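Local coordinates for Serine/threonine-protein kinase Tel1 (Chaetomium thermophilum, PDB 6SKY) that probably phosphorylates serine and threonine residues of target proteins, using ATP, to activate checkpoint signalling in response to DNA damage, at residues D2394-M2399 against A2428-Q2433. Sequence-based numbering, arbitrary orientation.
Sequences DALRFM and ALLMNQ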
ATOM      1  N   ASP A2394       7.683 -27.237  11.628  1.00 34.76           N
ATOM      2  CA  ASP A2394       7.566 -28.325  10.679  1.00 34.76           C
ATOM      3  C   ASP A2394       7.232 -29.637  11.356  1.00 34.76           C
ATOM      4  O   ASP A2394       6.835 -30.579  10.673  1.00 34.76           O
ATOM      5  CB  ASP A2394       8.862 -28.472   9.891  1.00 34.76           C
ATOM      6  CG  ASP A2394       9.079 -27.342   8.919  1.00 34.76           C
ATOM      7  OD1 ASP A2394       9.763 -27.553   7.898  1.00 34.76           O
ATOM      8  OD2 ASP A2394       8.548 -26.242   9.164  1.00 34.76           O
ATOM      9  N   ALA A2395       7.385 -29.724  12.673  1.00 32.32           N
ATOM     10  CA  ALA A2395       6.979 -30.926  13.383  1.00 32.32           C
ATOM     11  C   ALA A2395       5.467 -31.021  13.461  1.00 32.32           C
ATOM     12  O   ALA A2395       4.897 -32.094  13.267  1.00 32.32           O
ATOM     13  CB  ALA A2395       7.590 -30.937  14.778  1.00 32.32           C
ATOM     14  N   LEU A2396       4.802 -29.898  13.697  1.00 30.95           N
ATOM     15  CA  LEU A2396       3.348 -29.876  13.733  1.00 30.95           C
ATOM     16  C   LEU A2396       2.759 -30.165  12.360  1.00 30.95           C
ATOM     17  O   LEU A2396       1.780 -30.911  12.235  1.00 30.95           O
ATOM     18  CB  LEU A2396       2.890 -28.518  14.248  1.00 30.95           C
ATOM     19  CG  LEU A2396       1.588 -28.432  15.015  1.00 30.95           C
ATOM     20  CD1 LEU A2396       1.568 -29.491  16.065  1.00 30.95           C
ATOM     21  CD2 LEU A2396       1.506 -27.085  15.647  1.00 30.95           C
ATOM     22  N   ARG A2397       3.359 -29.602  11.315  1.00 32.89           N
ATOM     23  CA  ARG A2397       2.873 -29.836   9.963  1.00 32.89           C
ATOM     24  C   ARG A2397       3.162 -31.258   9.511  1.00 32.89           C
ATOM     25  O   ARG A2397       2.303 -31.905   8.901  1.00 32.89           O
ATOM     26  CB  ARG A2397       3.489 -28.822   9.008  1.00 32.89           C
ATOM     27  CG  ARG A2397       3.045 -28.984   7.578  1.00 32.89           C
ATOM     28  CD  ARG A2397       1.547 -29.106   7.464  1.00 32.89           C
ATOM     29  NE  ARG A2397       1.157 -29.646   6.170  1.00 32.89           N
ATOM     30  CZ  ARG A2397      -0.044 -30.139   5.896  1.00 32.89           C
ATOM     31  NH1 ARG A2397      -0.308 -30.611   4.690  1.00 32.89           N
ATOM     32  NH2 ARG A2397      -0.979 -30.167   6.829  1.00 32.89           N
ATOM     33  N   PHE A2398       4.353 -31.770   9.807  1.00 29.84           N
ATOM     34  CA  PHE A2398       4.622 -33.170   9.523  1.00 29.84           C
ATOM     35  C   PHE A2398       3.645 -34.074  10.246  1.00 29.84           C
ATOM     36  O   PHE A2398       3.197 -35.076   9.690  1.00 29.84           O
ATOM     37  CB  PHE A2398       6.045 -33.548   9.915  1.00 29.84           C
ATOM     38  CG  PHE A2398       6.228 -35.022  10.090  1.00 29.84           C
ATOM     39  CD1 PHE A2398       6.359 -35.843   8.996  1.00 29.84           C
ATOM     40  CD2 PHE A2398       6.227 -35.589  11.342  1.00 29.84           C
ATOM     41  CE1 PHE A2398       6.503 -37.188   9.152  1.00 29.84           C
ATOM     42  CE2 PHE A2398       6.367 -36.935  11.493  1.00 29.84           C
ATOM     43  CZ  PHE A2398       6.507 -37.733  10.398  1.00 29.84           C
ATOM     44  N   MET A2399       3.316 -33.750  11.494  1.00 33.38           N
ATOM     45  CA  MET A2399       2.434 -34.606  12.274  1.00 33.38           C
ATOM     46  C   MET A2399       1.034 -34.625  11.689  1.00 33.38           C
ATOM     47  O   MET A2399       0.424 -35.688  11.555  1.00 33.38           O
ATOM     48  CB  MET A2399       2.413 -34.131  13.723  1.00 33.38           C
ATOM     49  CG  MET A2399       1.857 -35.136  14.687  1.00 33.38           C
ATOM     50  SD  MET A2399       2.585 -36.755  14.413  1.00 33.38           S
ATOM     51  CE  MET A2399       4.299 -36.429  14.791  1.00 33.38           C
ATOM     52  N   ALA A2428       8.350 -33.319  21.553  1.00 33.22           N
ATOM     53  CA  ALA A2428       8.094 -33.483  22.975  1.00 33.22           C
ATOM     54  C   ALA A2428       6.844 -32.748  23.423  1.00 33.22           C
ATOM     55  O   ALA A2428       6.171 -33.193  24.357  1.00 33.22           O
ATOM     56  CB  ALA A2428       9.298 -33.011  23.781  1.00 33.22           C
ATOM     57  N   LEU A2429       6.513 -31.632  22.784  1.00 33.15           N
ATOM     58  CA  LEU A2429       5.337 -30.857  23.152  1.00 33.15           C
ATOM     59  C   LEU A2429       4.075 -31.297  22.428  1.00 33.15           C
ATOM     60  O   LEU A2429       3.028 -30.681  22.625  1.00 33.15           O
ATOM     61  CB  LEU A2429       5.570 -29.369  22.891  1.00 33.15           C
ATOM     62  CG  LEU A2429       6.493 -28.608  23.841  1.00 33.15           C
ATOM     63  CD1 LEU A2429       6.491 -27.131  23.502  1.00 33.15           C
ATOM     64  CD2 LEU A2429       6.082 -28.821  25.278  1.00 33.15           C
ATOM     65  N   LEU A2430       4.142 -32.336  21.603  1.00 32.44           N
ATOM     66  CA  LEU A2430       2.983 -32.861  20.892  1.00 32.44           C
ATOM     67  C   LEU A2430       2.575 -34.225  21.423  1.00 32.44           C
ATOM     68  O   LEU A2430       2.175 -35.097  20.661  1.00 32.44           O
ATOM     69  CB  LEU A2430       3.254 -32.973  19.398  1.00 32.44           C
ATOM     70  CG  LEU A2430       4.113 -31.938  18.693  1.00 32.44           C
ATOM     71  CD1 LEU A2430       4.157 -32.274  17.229  1.00 32.44           C
ATOM     72  CD2 LEU A2430       3.572 -30.549  18.912  1.00 32.44           C
ATOM     73  N   MET A2431       2.684 -34.438  22.727  1.00 35.34           N
ATOM     74  CA  MET A2431       2.310 -35.723  23.296  1.00 35.34           C
ATOM     75  C   MET A2431       0.819 -35.841  23.561  1.00 35.34           C
ATOM     76  O   MET A2431       0.336 -36.950  23.786  1.00 35.34           O
ATOM     77  CB  MET A2431       3.082 -35.971  24.586  1.00 35.34           C
ATOM     78  CG  MET A2431       4.482 -36.480  24.383  1.00 35.34           C
ATOM     79  SD  MET A2431       4.529 -38.183  23.830  1.00 35.34           S
ATOM     80  CE  MET A2431       3.593 -38.971  25.123  1.00 35.34           C
ATOM     81  N   ASN A2432       0.079 -34.737  23.545  1.00 36.25           N
ATOM     82  CA  ASN A2432      -1.368 -34.836  23.647  1.00 36.25           C
ATOM     83  C   ASN A2432      -1.973 -35.427  22.387  1.00 36.25           C
ATOM     84  O   ASN A2432      -2.971 -36.145  22.461  1.00 36.25           O
ATOM     85  CB  ASN A2432      -1.972 -33.466  23.921  1.00 36.25           C
ATOM     86  CG  ASN A2432      -1.982 -33.118  25.380  1.00 36.25           C
ATOM     87  OD1 ASN A2432      -2.300 -33.951  26.220  1.00 36.25           O
ATOM     88  ND2 ASN A2432      -1.637 -31.879  25.696  1.00 36.25           N
ATOM     89  N   GLN A2433      -1.394 -35.127  21.229  1.00 34.69           N
ATOM     90  CA  GLN A2433      -1.881 -35.642  19.961  1.00 34.69           C
ATOM     91  C   GLN A2433      -1.306 -37.002  19.625  1.00 34.69           C
ATOM     92  O   GLN A2433      -1.946 -37.779  18.915  1.00 34.69           O
ATOM     93  CB  GLN A2433      -1.546 -34.672  18.829  1.00 34.69           C
ATOM     94  CG  GLN A2433      -2.393 -33.417  18.797  1.00 34.69           C
ATOM     95  CD  GLN A2433      -1.908 -32.345  19.742  1.00 34.69           C
ATOM     96  OE1 GLN A2433      -0.760 -31.924  19.680  1.00 34.69           O
ATOM     97  NE2 GLN A2433      -2.790 -31.889  20.619  1.00 34.69           N
TER
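The carbonyl oxygen Ala2395 O accepts the intrahelical hydrogen bond from Met2399 N at 2.9 Å and also lies 4.0 Å from the methyl carbon Leu2430 CD1, in van der Waals contact. This places Leu2430 against helix 2394-2404 of the all-helical FAT region, where it joins that helix to the start of the short helix 2431-2434. The contact is apolar, made by methyl and methylene carbons, and no hydrogen bond crosses it; 176 Å² is buried on the two sides together.

Leu2430 supplies the methyls that touch the helix from the second segment. Its CB is directed at the helix, and CD1 stands anti to CA (chi2 -178°), which extends the branch outward. CD1 reaches Ala2395 CB at 4.4 Å and Met2399 CB at 4.3 Å, one helical turn further on; these positions make it a single methyl laid over successive turns of one helix face. Leu2396 borders that face. Its CB does not aim at the other segment, but with CG roughly anti to the backbone N (chi1 -150°) its end swings closer.

Leu2430 occupies the N-cap position of helix 2431-2434; a leucine side chain has no polar atom to cap with, and here its methyls lie against helix 2394-2404. Elsewhere, Arg2397 forms a salt bridge with Asp2300, and Asn2432 and Gln2433 touch helix 2616-2632 of the kinase region. The two leucine side chains meet at a slant: Leu2396 CD1 meets Leu2430 CD2 at 3.6 Å and Leu2430 CD1 at 4.0 Å, one methyl contacting both branches of its partner.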